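PDB 2XZI: extracellular sialidase/neuraminidase, putative from Aspergillus fumigatus, which probably releases terminal sialic acids by hydrolysing their glycosidic bonds, acting chiefly as a Kdnase on the deaminated form KDN. Local coordinates for residues Thr46-Ile51 / Asp111-Tyr116; Lys141-Thr146 / Gly179-Ala184; Ala327-Ala332 / Ala369-Arg374. All coordinates share one frame; numbering follows the deposited sequence.

Contact 1 (Thr46-Ile51 / Asp111-Tyr116); sequences TTTGRI and DDNTIY
The backbone N of T47 gives a short, nearly straight hydrogen bond to N113 OD1 (2.8 Å, 168° at the hydrogen), approaching from above the plane of the amide carbonyl. N113 sits on a turn with positive phi, and its CG lies anti to the backbone N (chi1 -152°), which carries the amide across to the type I turn T46-G49. T47 and N113 run past each other in opposite directions: T47 OG1 lies 3.2 Å from N113 CG and shares with D111 O one water, which donates to D111 O. On the flanks, T46 CB comes within 3.3 Å of N113 OD1, T46 CG2 leans on I115 CD1 at 4.1 Å, and T48 CG2 faces N113 ND2. Each turn is braced from within: T46 and T48 form ST turns, while D112 OD1 accepts from T114 N in an Asx turn. D161, beyond strand 152-158, binds T46 OG1, T48 OG1 and N113 ND2 and pairs with R50. The contact thus joins the hairpin turns of two adjacent propeller blades, N113 lending its oxygen to the T47 backbone and its NH2 to D161, so that one amide satisfies two polar groups at a partly buried seam.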
loop_
_atom_site.group_PDB
_atom_site.type_symbol
_atom_site.label_atom_id
_atom_site.label_comp_id
_atom_site.label_asym_id
_atom_site.label_seq_id
_atom_site.Cartn_x
_atom_site.Cartn_y
_atom_site.Cartn_z
ATOM N N THR A 46 -2.796 14.451 1.485
ATOM C CA THR A 46 -3.083 15.045 2.792
ATOM C C THR A 46 -4.202 16.054 2.646
ATOM O O THR A 46 -4.660 16.318 1.538
ATOM C CB THR A 46 -1.859 15.742 3.380
ATOM O OG1 THR A 46 -1.647 16.969 2.672
ATOM C CG2 THR A 46 -0.605 14.867 3.307
ATOM N N THR A 47 -4.636 16.663 3.746
ATOM C CA THR A 47 -5.744 17.610 3.604
ATOM C C THR A 47 -5.344 18.903 2.887
ATOM O O THR A 47 -6.212 19.683 2.511
ATOM C CB THR A 47 -6.440 17.937 4.926
ATOM O OG1 THR A 47 -5.592 18.763 5.712
ATOM C CG2 THR A 47 -6.843 16.663 5.678
ATOM N N THR A 48 -4.044 19.127 2.705
ATOM C CA THR A 48 -3.568 20.327 2.014
ATOM C C THR A 48 -3.533 20.120 0.506
ATOM O O THR A 48 -3.455 21.102 -0.236
ATOM C CB THR A 48 -2.133 20.747 2.447
ATOM O OG1 THR A 48 -1.182 19.763 2.001
ATOM C CG2 THR A 48 -2.015 20.941 3.954
ATOM N N GLY A 49 -3.575 18.857 0.062
ATOM C CA GLY A 49 -3.322 18.539 -1.349
ATOM C C GLY A 49 -1.947 17.951 -1.648
ATOM O O GLY A 49 -1.695 17.426 -2.734
ATOM N N ARG A 50 -1.031 18.035 -0.685
ATOM C CA ARG A 50 0.285 17.412 -0.837
ATOM C C ARG A 50 0.119 15.903 -0.916
ATOM O O ARG A 50 -0.749 15.329 -0.229
ATOM C CB ARG A 50 1.165 17.755 0.349
ATOM C CG ARG A 50 2.650 17.564 0.054
ATOM C CD ARG A 50 3.520 17.929 1.243
ATOM N NE ARG A 50 3.413 19.338 1.656
ATOM C CZ ARG A 50 4.132 20.341 1.161
ATOM N NH1 ARG A 50 5.021 20.145 0.175
ATOM N NH2 ARG A 50 3.945 21.566 1.650
ATOM N N ILE A 51 0.963 15.265 -1.722
ATOM C CA ILE A 51 0.955 13.806 -1.848
ATOM C C ILE A 51 2.189 13.252 -1.156
ATOM O O ILE A 51 3.297 13.760 -1.362
ATOM C CB ILE A 51 0.849 13.344 -3.325
ATOM C CG1 ILE A 51 -0.417 13.962 -3.958
ATOM C CG2 ILE A 51 0.789 11.830 -3.400
ATOM C CD1 ILE A 51 -0.556 13.780 -5.456
ATOM N N ASP A 111 -8.451 13.952 10.309
ATOM C CA ASP A 111 -9.212 15.176 9.970
ATOM C C ASP A 111 -8.440 16.468 10.226
ATOM O O ASP A 111 -8.699 17.503 9.586
ATOM C CB ASP A 111 -10.518 15.271 10.778
ATOM C CG ASP A 111 -11.442 14.088 10.578
ATOM O OD1 ASP A 111 -11.232 13.284 9.642
ATOM O OD2 ASP A 111 -12.398 13.974 11.371
ATOM N N ASP A 112 -7.529 16.416 11.193
ATOM C CA ASP A 112 -6.711 17.568 11.583
ATOM C C ASP A 112 -5.456 17.688 10.728
ATOM O O ASP A 112 -4.624 18.562 10.961
ATOM C CB ASP A 112 -6.305 17.446 13.055
ATOM C CG ASP A 112 -5.398 16.249 13.320
ATOM O OD1 ASP A 112 -5.556 15.200 12.637
ATOM O OD2 ASP A 112 -4.505 16.348 14.183
ATOM N N ASN A 113 -5.340 16.787 9.751
ATOM C CA ASN A 113 -4.126 16.585 8.945
ATOM C C ASN A 113 -2.943 15.927 9.639
ATOM O O ASN A 113 -1.845 15.919 9.088
ATOM C CB ASN A 113 -3.692 17.831 8.151
ATOM C CG ASN A 113 -2.943 17.463 6.901
ATOM O OD1 ASN A 113 -3.294 16.490 6.223
ATOM N ND2 ASN A 113 -1.885 18.217 6.590
ATOM N N THR A 114 -3.140 15.346 10.828
ATOM C CA THR A 114 -2.118 14.421 11.326
ATOM C C THR A 114 -2.065 13.234 10.352
ATOM O O THR A 114 -3.105 12.649 10.015
ATOM C CB THR A 114 -2.420 13.901 12.727
ATOM O OG1 THR A 114 -2.301 14.989 13.656
ATOM C CG2 THR A 114 -1.448 12.796 13.136
ATOM N N ILE A 115 -0.870 12.910 9.889
ATOM C CA ILE A 115 -0.725 11.698 9.094
ATOM C C ILE A 115 -0.150 10.592 9.972
ATOM O O ILE A 115 0.985 10.669 10.429
ATOM C CB ILE A 115 0.134 11.879 7.827
ATOM C CG1 ILE A 115 -0.367 13.060 6.977
ATOM C CG2 ILE A 115 0.110 10.572 7.021
ATOM C CD1 ILE A 115 0.431 14.357 7.210
ATOM N N TYR A 116 -0.962 9.571 10.216
ATOM C CA TYR A 116 -0.538 8.411 10.934
ATOM C C TYR A 116 0.084 7.419 9.969
ATOM O O TYR A 116 -0.414 7.225 8.866
ATOM C CB TYR A 116 -1.735 7.763 11.605
ATOM C CG TYR A 116 -2.267 8.419 12.859
ATOM C CD1 TYR A 116 -1.502 8.453 14.027
ATOM C CD2 TYR A 116 -3.562 8.922 12.889
ATOM C CE1 TYR A 116 -2.020 9.014 15.198
ATOM C CE2 TYR A 116 -4.081 9.478 14.046
ATOM C CZ TYR A 116 -3.296 9.513 15.182
ATOM O OH TYR A 116 -3.812 10.032 16.359
HETATM O O HOH W 1 -7.023 19.394 8.064
#

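Contact 2 (Lys141-Thr146 / Gly179-Ala184). With KDM (deamino-alpha-neuraminic acid), chain C.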
loop_
_atom_site.group_PDB
_atom_site.type_symbol
_atom_site.label_atom_id
_atom_site.label_comp_id
_atom_site.label_asym_id
_atom_site.label_seq_id
_atom_site.Cartn_x
_atom_site.Cartn_y
_atom_site.Cartn_z
ATOM N N LYS A 141 17.188 -16.734 11.858
ATOM C CA LYS A 141 16.279 -17.512 12.683
ATOM C C LYS A 141 14.873 -17.256 12.165
ATOM O O LYS A 141 14.595 -16.175 11.637
ATOM C CB LYS A 141 16.367 -17.069 14.143
ATOM C CG LYS A 141 17.721 -17.343 14.806
ATOM C CD LYS A 141 17.848 -16.668 16.163
ATOM C CE LYS A 141 18.107 -15.165 16.054
ATOM N NZ LYS A 141 19.352 -14.802 15.305
ATOM N N LYS A 142 13.987 -18.232 12.326
ATOM C CA LYS A 142 12.587 -18.065 11.951
ATOM C C LYS A 142 11.890 -17.123 12.920
ATOM O O LYS A 142 12.069 -17.212 14.121
ATOM C CB LYS A 142 11.873 -19.421 11.901
ATOM C CG LYS A 142 10.471 -19.348 11.323
ATOM C CD LYS A 142 9.816 -20.726 11.182
ATOM C CE LYS A 142 8.407 -20.576 10.598
ATOM N NZ LYS A 142 7.760 -21.876 10.238
ATOM N N ILE A 143 11.107 -16.192 12.377
ATOM C CA ILE A 143 10.258 -15.342 13.196
ATOM C C ILE A 143 9.472 -16.232 14.166
ATOM O O ILE A 143 8.890 -17.244 13.766
ATOM C CB ILE A 143 9.322 -14.497 12.296
ATOM C CG1 ILE A 143 10.111 -13.387 11.580
ATOM C CG2 ILE A 143 8.170 -13.902 13.097
ATOM C CD1 ILE A 143 10.445 -12.196 12.409
ATOM N N ASP A 144 9.494 -15.868 15.441
ATOM C CA ASP A 144 8.853 -16.687 16.476
ATOM C C ASP A 144 8.068 -15.811 17.442
ATOM O O ASP A 144 7.901 -14.618 17.201
ATOM C CB ASP A 144 9.897 -17.579 17.188
ATOM C CG ASP A 144 10.956 -16.783 17.936
ATOM O OD1 ASP A 144 10.694 -15.661 18.418
ATOM O OD2 ASP A 144 12.096 -17.306 18.054
ATOM N N SER A 145 7.569 -16.377 18.538
ATOM C CA SER A 145 6.680 -15.631 19.404
ATOM C C SER A 145 7.397 -14.884 20.533
ATOM O O SER A 145 6.751 -14.295 21.397
ATOM C CB SER A 145 5.610 -16.563 19.972
ATOM O OG SER A 145 6.184 -17.425 20.943
ATOM N N THR A 146 8.727 -14.878 20.519
ATOM C CA THR A 146 9.484 -14.162 21.548
ATOM C C THR A 146 9.464 -12.675 21.232
ATOM O O THR A 146 9.192 -12.277 20.093
ATOM C CB THR A 146 10.954 -14.615 21.613
ATOM O OG1 THR A 146 11.638 -14.198 20.419
ATOM C CG2 THR A 146 11.065 -16.136 21.788
ATOM N N GLY A 179 1.128 -13.929 21.883
ATOM C CA GLY A 179 1.511 -15.222 21.333
ATOM C C GLY A 179 1.744 -15.233 19.839
ATOM O O GLY A 179 2.098 -16.264 19.275
ATOM N N TRP A 180 1.522 -14.097 19.177
ATOM C CA TRP A 180 1.762 -14.031 17.739
ATOM C C TRP A 180 3.251 -13.991 17.399
ATOM O O TRP A 180 4.070 -13.486 18.174
ATOM C CB TRP A 180 1.032 -12.825 17.130
ATOM C CG TRP A 180 -0.448 -13.062 16.846
ATOM C CD1 TRP A 180 -1.314 -13.900 17.522
ATOM C CD2 TRP A 180 -1.218 -12.452 15.817
ATOM N NE1 TRP A 180 -2.572 -13.842 16.965
ATOM C CE2 TRP A 180 -2.535 -12.968 15.904
ATOM C CE3 TRP A 180 -0.920 -11.529 14.797
ATOM C CZ2 TRP A 180 -3.552 -12.571 15.032
ATOM C CZ3 TRP A 180 -1.936 -11.142 13.931
ATOM C CH2 TRP A 180 -3.235 -11.649 14.056
ATOM N N ALA A 181 3.577 -14.537 16.236
ATOM C CA ALA A 181 4.931 -14.503 15.699
ATOM C C ALA A 181 4.906 -13.605 14.467
ATOM O O ALA A 181 5.132 -12.400 14.589
ATOM C CB ALA A 181 5.413 -15.916 15.367
ATOM N N TRP A 182 4.556 -14.150 13.306
ATOM C CA TRP A 182 4.373 -13.299 12.131
ATOM C C TRP A 182 3.223 -12.326 12.364
ATOM O O TRP A 182 2.262 -12.624 13.095
ATOM C CB TRP A 182 4.142 -14.114 10.851
ATOM C CG TRP A 182 4.133 -13.245 9.624
ATOM C CD1 TRP A 182 3.043 -12.898 8.871
ATOM C CD2 TRP A 182 5.268 -12.614 9.006
ATOM N NE1 TRP A 182 3.429 -12.082 7.823
ATOM C CE2 TRP A 182 4.783 -11.878 7.899
ATOM C CE3 TRP A 182 6.644 -12.582 9.296
ATOM C CZ2 TRP A 182 5.635 -11.149 7.057
ATOM C CZ3 TRP A 182 7.489 -11.838 8.462
ATOM C CH2 TRP A 182 6.975 -11.138 7.364
ATOM N N ASP A 183 3.347 -11.143 11.764
ATOM C CA ASP A 183 2.281 -10.147 11.741
ATOM C C ASP A 183 2.490 -9.270 10.521
ATOM O O ASP A 183 3.572 -9.280 9.915
ATOM C CB ASP A 183 2.264 -9.267 13.009
ATOM C CG ASP A 183 1.035 -8.366 13.088
ATOM O OD1 ASP A 183 -0.020 -8.749 12.514
ATOM O OD2 ASP A 183 1.143 -7.275 13.711
ATOM N N ALA A 184 1.453 -8.521 10.165
ATOM C CA ALA A 184 1.523 -7.532 9.086
ATOM C C ALA A 184 0.455 -6.500 9.315
ATOM O O ALA A 184 -0.640 -6.823 9.781
ATOM C CB ALA A 184 1.329 -8.189 7.720
HETATM C C2 KDM C . 5.767 -10.775 -0.052
HETATM C C1 KDM C . 5.308 -10.929 -1.496
HETATM C C3 KDM C . 6.274 -9.344 0.206
HETATM C C4 KDM C . 6.121 -8.893 1.688
HETATM C C5 KDM C . 5.857 -10.031 2.682
HETATM C C6 KDM C . 4.610 -10.827 2.223
HETATM C C7 KDM C . 4.398 -12.128 3.013
HETATM C C8 KDM C . 3.051 -12.773 2.637
HETATM C C9 KDM C . 2.853 -14.086 3.375
HETATM O O5 KDM C . 5.708 -9.522 4.031
HETATM O O1A KDM C . 5.762 -10.137 -2.355
HETATM O O1B KDM C . 4.508 -11.870 -1.711
HETATM O O4 KDM C . 7.324 -8.224 2.066
HETATM O O6 KDM C . 4.648 -11.176 0.798
HETATM O O7 KDM C . 5.464 -13.032 2.714
HETATM O O8 KDM C . 1.960 -11.910 2.988
HETATM O O9 KDM C . 2.742 -13.783 4.775
HETATM O O2 KDM C . 6.839 -11.715 0.091
HETATM O O HOH W 2 4.260 -13.327 20.949
#
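I143 meets the A181-W182 peptide with one branch and the indole of W182 with the other. Its CG2, anti to the backbone N, lies 3.6 Å from both A181 C and W182 N, over the peptide link, and reaches A181 CB as well. CG1, beside the backbone N (chi1 -73°), comes to the rim of the W182 ring near its plane, 4.2 Å from CE3. Further along, the two segments run almost antiparallel, and S145 and A181 have their CA atoms only 4.2 Å apart. No direct hydrogen bond links them. A181 CB packs against the D144 carbonyl, while A181 CA makes a CA-H...O contact with D144 O at 3.3 Å; S145 CA makes a longer one with W180 O. A single water donates to both S145 O and W180 O, bridging the backbones at the surface. D144 points away and folds its own loop: its OD1 accepts from T146 N, an Asx turn, and also from T146 OG1. W182 CG is anti to the backbone N (chi1 -173°), and the indole presents its edge to bound deamino-alpha-neuraminic acid, with CZ2 3.4 Å from the sugar O5 and in the ring plane. R151 makes a cation-pi contact with the same indole, and R39, R245 and R302, probably the arginine triad expected of sialidases, hydrogen-bond the ligand. I143 is therefore a second-shell residue behind a wall of the active-site pocket. The indole edge borders the sugar at O5 by van der Waals contact, while hydrogen bonds to the ligand come from those arginines and from R58, D64 and Q128; behind it the two segments meet through I143 packing, CA-H...O contacts and one bridging water.

Contact 3 (Ala327-Ala332 / Ala369-Arg374)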
loop_
_atom_site.group_PDB
_atom_site.type_symbol
_atom_site.label_atom_id
_atom_site.label_comp_id
_atom_site.label_asym_id
_atom_site.label_seq_id
_atom_site.Cartn_x
_atom_site.Cartn_y
_atom_site.Cartn_z
ATOM N N ALA A 327 -1.098 2.023 -20.937
ATOM C CA ALA A 327 -0.286 3.222 -20.777
ATOM C C ALA A 327 1.064 2.773 -20.188
ATOM O O ALA A 327 1.422 3.140 -19.072
ATOM C CB ALA A 327 -0.986 4.215 -19.844
ATOM N N LYS A 328 1.815 1.979 -20.953
ATOM C CA LYS A 328 3.042 1.358 -20.451
ATOM C C LYS A 328 4.152 2.377 -20.184
ATOM O O LYS A 328 4.275 3.405 -20.876
ATOM C CB LYS A 328 3.545 0.258 -21.407
ATOM C CG LYS A 328 4.497 -0.748 -20.763
ATOM C CD LYS A 328 5.166 -1.668 -21.801
ATOM C CE LYS A 328 6.130 -2.662 -21.145
ATOM N NZ LYS A 328 5.439 -3.784 -20.439
ATOM N N VAL A 329 4.937 2.081 -19.153
ATOM C CA VAL A 329 6.167 2.795 -18.827
ATOM C C VAL A 329 7.340 2.010 -19.407
ATOM O O VAL A 329 7.385 0.777 -19.324
ATOM C CB VAL A 329 6.358 2.930 -17.290
ATOM C CG1 VAL A 329 7.703 3.555 -16.941
ATOM C CG2 VAL A 329 5.244 3.738 -16.687
ATOM N N SER A 330 8.292 2.744 -19.986
ATOM C CA SER A 330 9.500 2.153 -20.542
ATOM C C SER A 330 10.700 2.473 -19.654
ATOM O O SER A 330 10.791 3.569 -19.087
ATOM C CB SER A 330 9.722 2.666 -21.966
ATOM O OG SER A 330 8.634 2.310 -22.798
ATOM N N GLY A 331 11.597 1.495 -19.526
ATOM C CA GLY A 331 12.878 1.674 -18.840
ATOM C C GLY A 331 12.866 1.441 -17.340
ATOM O O GLY A 331 13.856 1.729 -16.651
ATOM N N ALA A 332 11.750 0.924 -16.826
ATOM C CA ALA A 332 11.596 0.715 -15.392
ATOM C C ALA A 332 11.210 -0.725 -15.068
ATOM O O ALA A 332 10.684 -1.013 -13.994
ATOM C CB ALA A 332 10.582 1.692 -14.824
ATOM N N ALA A 369 11.593 -1.536 -8.778
ATOM C CA ALA A 369 11.316 -0.099 -8.805
ATOM C C ALA A 369 9.827 0.154 -8.572
ATOM O O ALA A 369 9.030 -0.774 -8.621
ATOM C CB ALA A 369 11.776 0.527 -10.118
ATOM N N ILE A 370 9.472 1.407 -8.317
ATOM C CA ILE A 370 8.067 1.769 -8.146
ATOM C C ILE A 370 7.663 2.888 -9.101
ATOM O O ILE A 370 8.311 3.926 -9.164
ATOM C CB ILE A 370 7.729 2.105 -6.664
ATOM C CG1 ILE A 370 8.038 0.903 -5.770
ATOM C CG2 ILE A 370 6.273 2.520 -6.539
ATOM C CD1 ILE A 370 7.944 1.185 -4.252
ATOM N N ILE A 371 6.585 2.637 -9.839
ATOM C CA ILE A 371 6.046 3.563 -10.827
ATOM C C ILE A 371 4.952 4.401 -10.189
ATOM O O ILE A 371 4.165 3.879 -9.391
ATOM C CB ILE A 371 5.447 2.785 -12.039
ATOM C CG1 ILE A 371 6.483 1.899 -12.741
ATOM C CG2 ILE A 371 4.722 3.725 -13.026
ATOM C CD1 ILE A 371 7.860 2.444 -12.800
ATOM N N TRP A 372 4.922 5.692 -10.523
ATOM C CA TRP A 372 3.812 6.579 -10.186
ATOM C C TRP A 372 2.943 6.845 -11.406
ATOM O O TRP A 372 3.445 7.203 -12.479
ATOM C CB TRP A 372 4.363 7.890 -9.645
ATOM C CG TRP A 372 3.407 9.025 -9.484
ATOM C CD1 TRP A 372 3.443 10.208 -10.177
ATOM C CD2 TRP A 372 2.326 9.136 -8.547
ATOM N NE1 TRP A 372 2.440 11.041 -9.741
ATOM C CE2 TRP A 372 1.746 10.415 -8.738
ATOM C CE3 TRP A 372 1.778 8.278 -7.574
ATOM C CZ2 TRP A 372 0.659 10.865 -7.985
ATOM C CZ3 TRP A 372 0.688 8.729 -6.831
ATOM C CH2 TRP A 372 0.148 10.017 -7.044
ATOM N N ARG A 373 1.639 6.690 -11.239
ATOM C CA ARG A 373 0.698 6.904 -12.323
ATOM C C ARG A 373 -0.351 7.878 -11.862
ATOM O O ARG A 373 -0.778 7.837 -10.685
ATOM C CB ARG A 373 -0.014 5.620 -12.678
ATOM C CG ARG A 373 0.857 4.560 -13.281
ATOM C CD ARG A 373 0.041 3.328 -13.671
ATOM N NE ARG A 373 0.823 2.478 -14.562
ATOM C CZ ARG A 373 0.959 2.694 -15.868
ATOM N NH1 ARG A 373 0.358 3.723 -16.452
ATOM N NH2 ARG A 373 1.712 1.874 -16.593
ATOM N N ARG A 374 -0.773 8.741 -12.787
ATOM C CA ARG A 374 -1.994 9.521 -12.636
ATOM C C ARG A 374 -2.896 9.205 -13.807
ATOM O O ARG A 374 -2.432 9.165 -14.953
ATOM C CB ARG A 374 -1.686 11.012 -12.601
ATOM C CG ARG A 374 -0.990 11.445 -11.337
ATOM C CD ARG A 374 -0.175 12.745 -11.476
ATOM N NE ARG A 374 -0.813 13.736 -12.340
ATOM C CZ ARG A 374 -1.799 14.549 -11.967
ATOM N NH1 ARG A 374 -2.259 14.522 -10.720
ATOM N NH2 ARG A 374 -2.344 15.374 -12.862
#
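The propeller blade that is closed by the N-terminal strand 12-18 alongside strand 368-375 carries this contact: A327, V329 and A332, in the loop leading to strand 334-343, lie over one face of strand 368-375 and touch A369, I371 and R373. The two segments run roughly antiparallel. At one end R373 grips a single acceptor with both terminal nitrogens: NH2 reaches A327 O at 2.8 Å, and NH1 reaches the same oxygen at 2.9 Å. The oxygen lies in the guanidinium plane, whereas both donors come from one face of the carbonyl plane, NH2 well above it and NH1 tilted by 22°. R373 CG is anti to the carbonyl carbon (chi1 -67°), and the chain from CG to NE is extended, which carries the guanidinium out to the loop. A327 CB lies 3.7 Å from R373 NH1, and V329 CG2 covers one face of the guanidinium, 4.0 Å from NH2. That methyl also meets I371 CG2 tip to tip at 3.7 Å. At the other end A332 CB presses on I371 CD1 at 3.5 Å, tighter than ordinary carbon contact; the chi2 that places CD1 there, -36°, is somewhat off a staggered value. A332 O is bound by S355 OG of the neighbouring strand 349-356. I370 and W372 face the other way, W372 packing edge-to-face with W88 and F15. R373 NH2 has a second partner in E335, at the start of strand 334-343. A buried positive charge is thus met by a carboxylate and a backbone carbonyl together, which would favour its charged form, while the methyl groups of V329, A332 and I371 pack between the loop and strand 368-375.

Overall arrangement
The three contacts belong to different parts of one six-bladed sialidase propeller. Contact 3 is the buried one, tying a loop to the blade sheet that includes the N-terminal strand; it combines a two-nitrogen arginine grip with methyl packing. Contact 1 is partly buried and joins hairpin turns by amide, hydroxyl and water chemistry. Contacts 1 and 3 touch, through I51 CD1 and W372 CZ2 at 4.0 Å, where neighbouring blades pack. Contact 2 is at the surface beside the sugar, its centre about 33 Å from that of contact 1; it lies across the chain's centre from contact 3, and alone of the three it includes a residue of a ligand pocket, with no direct hydrogen bond between its segments.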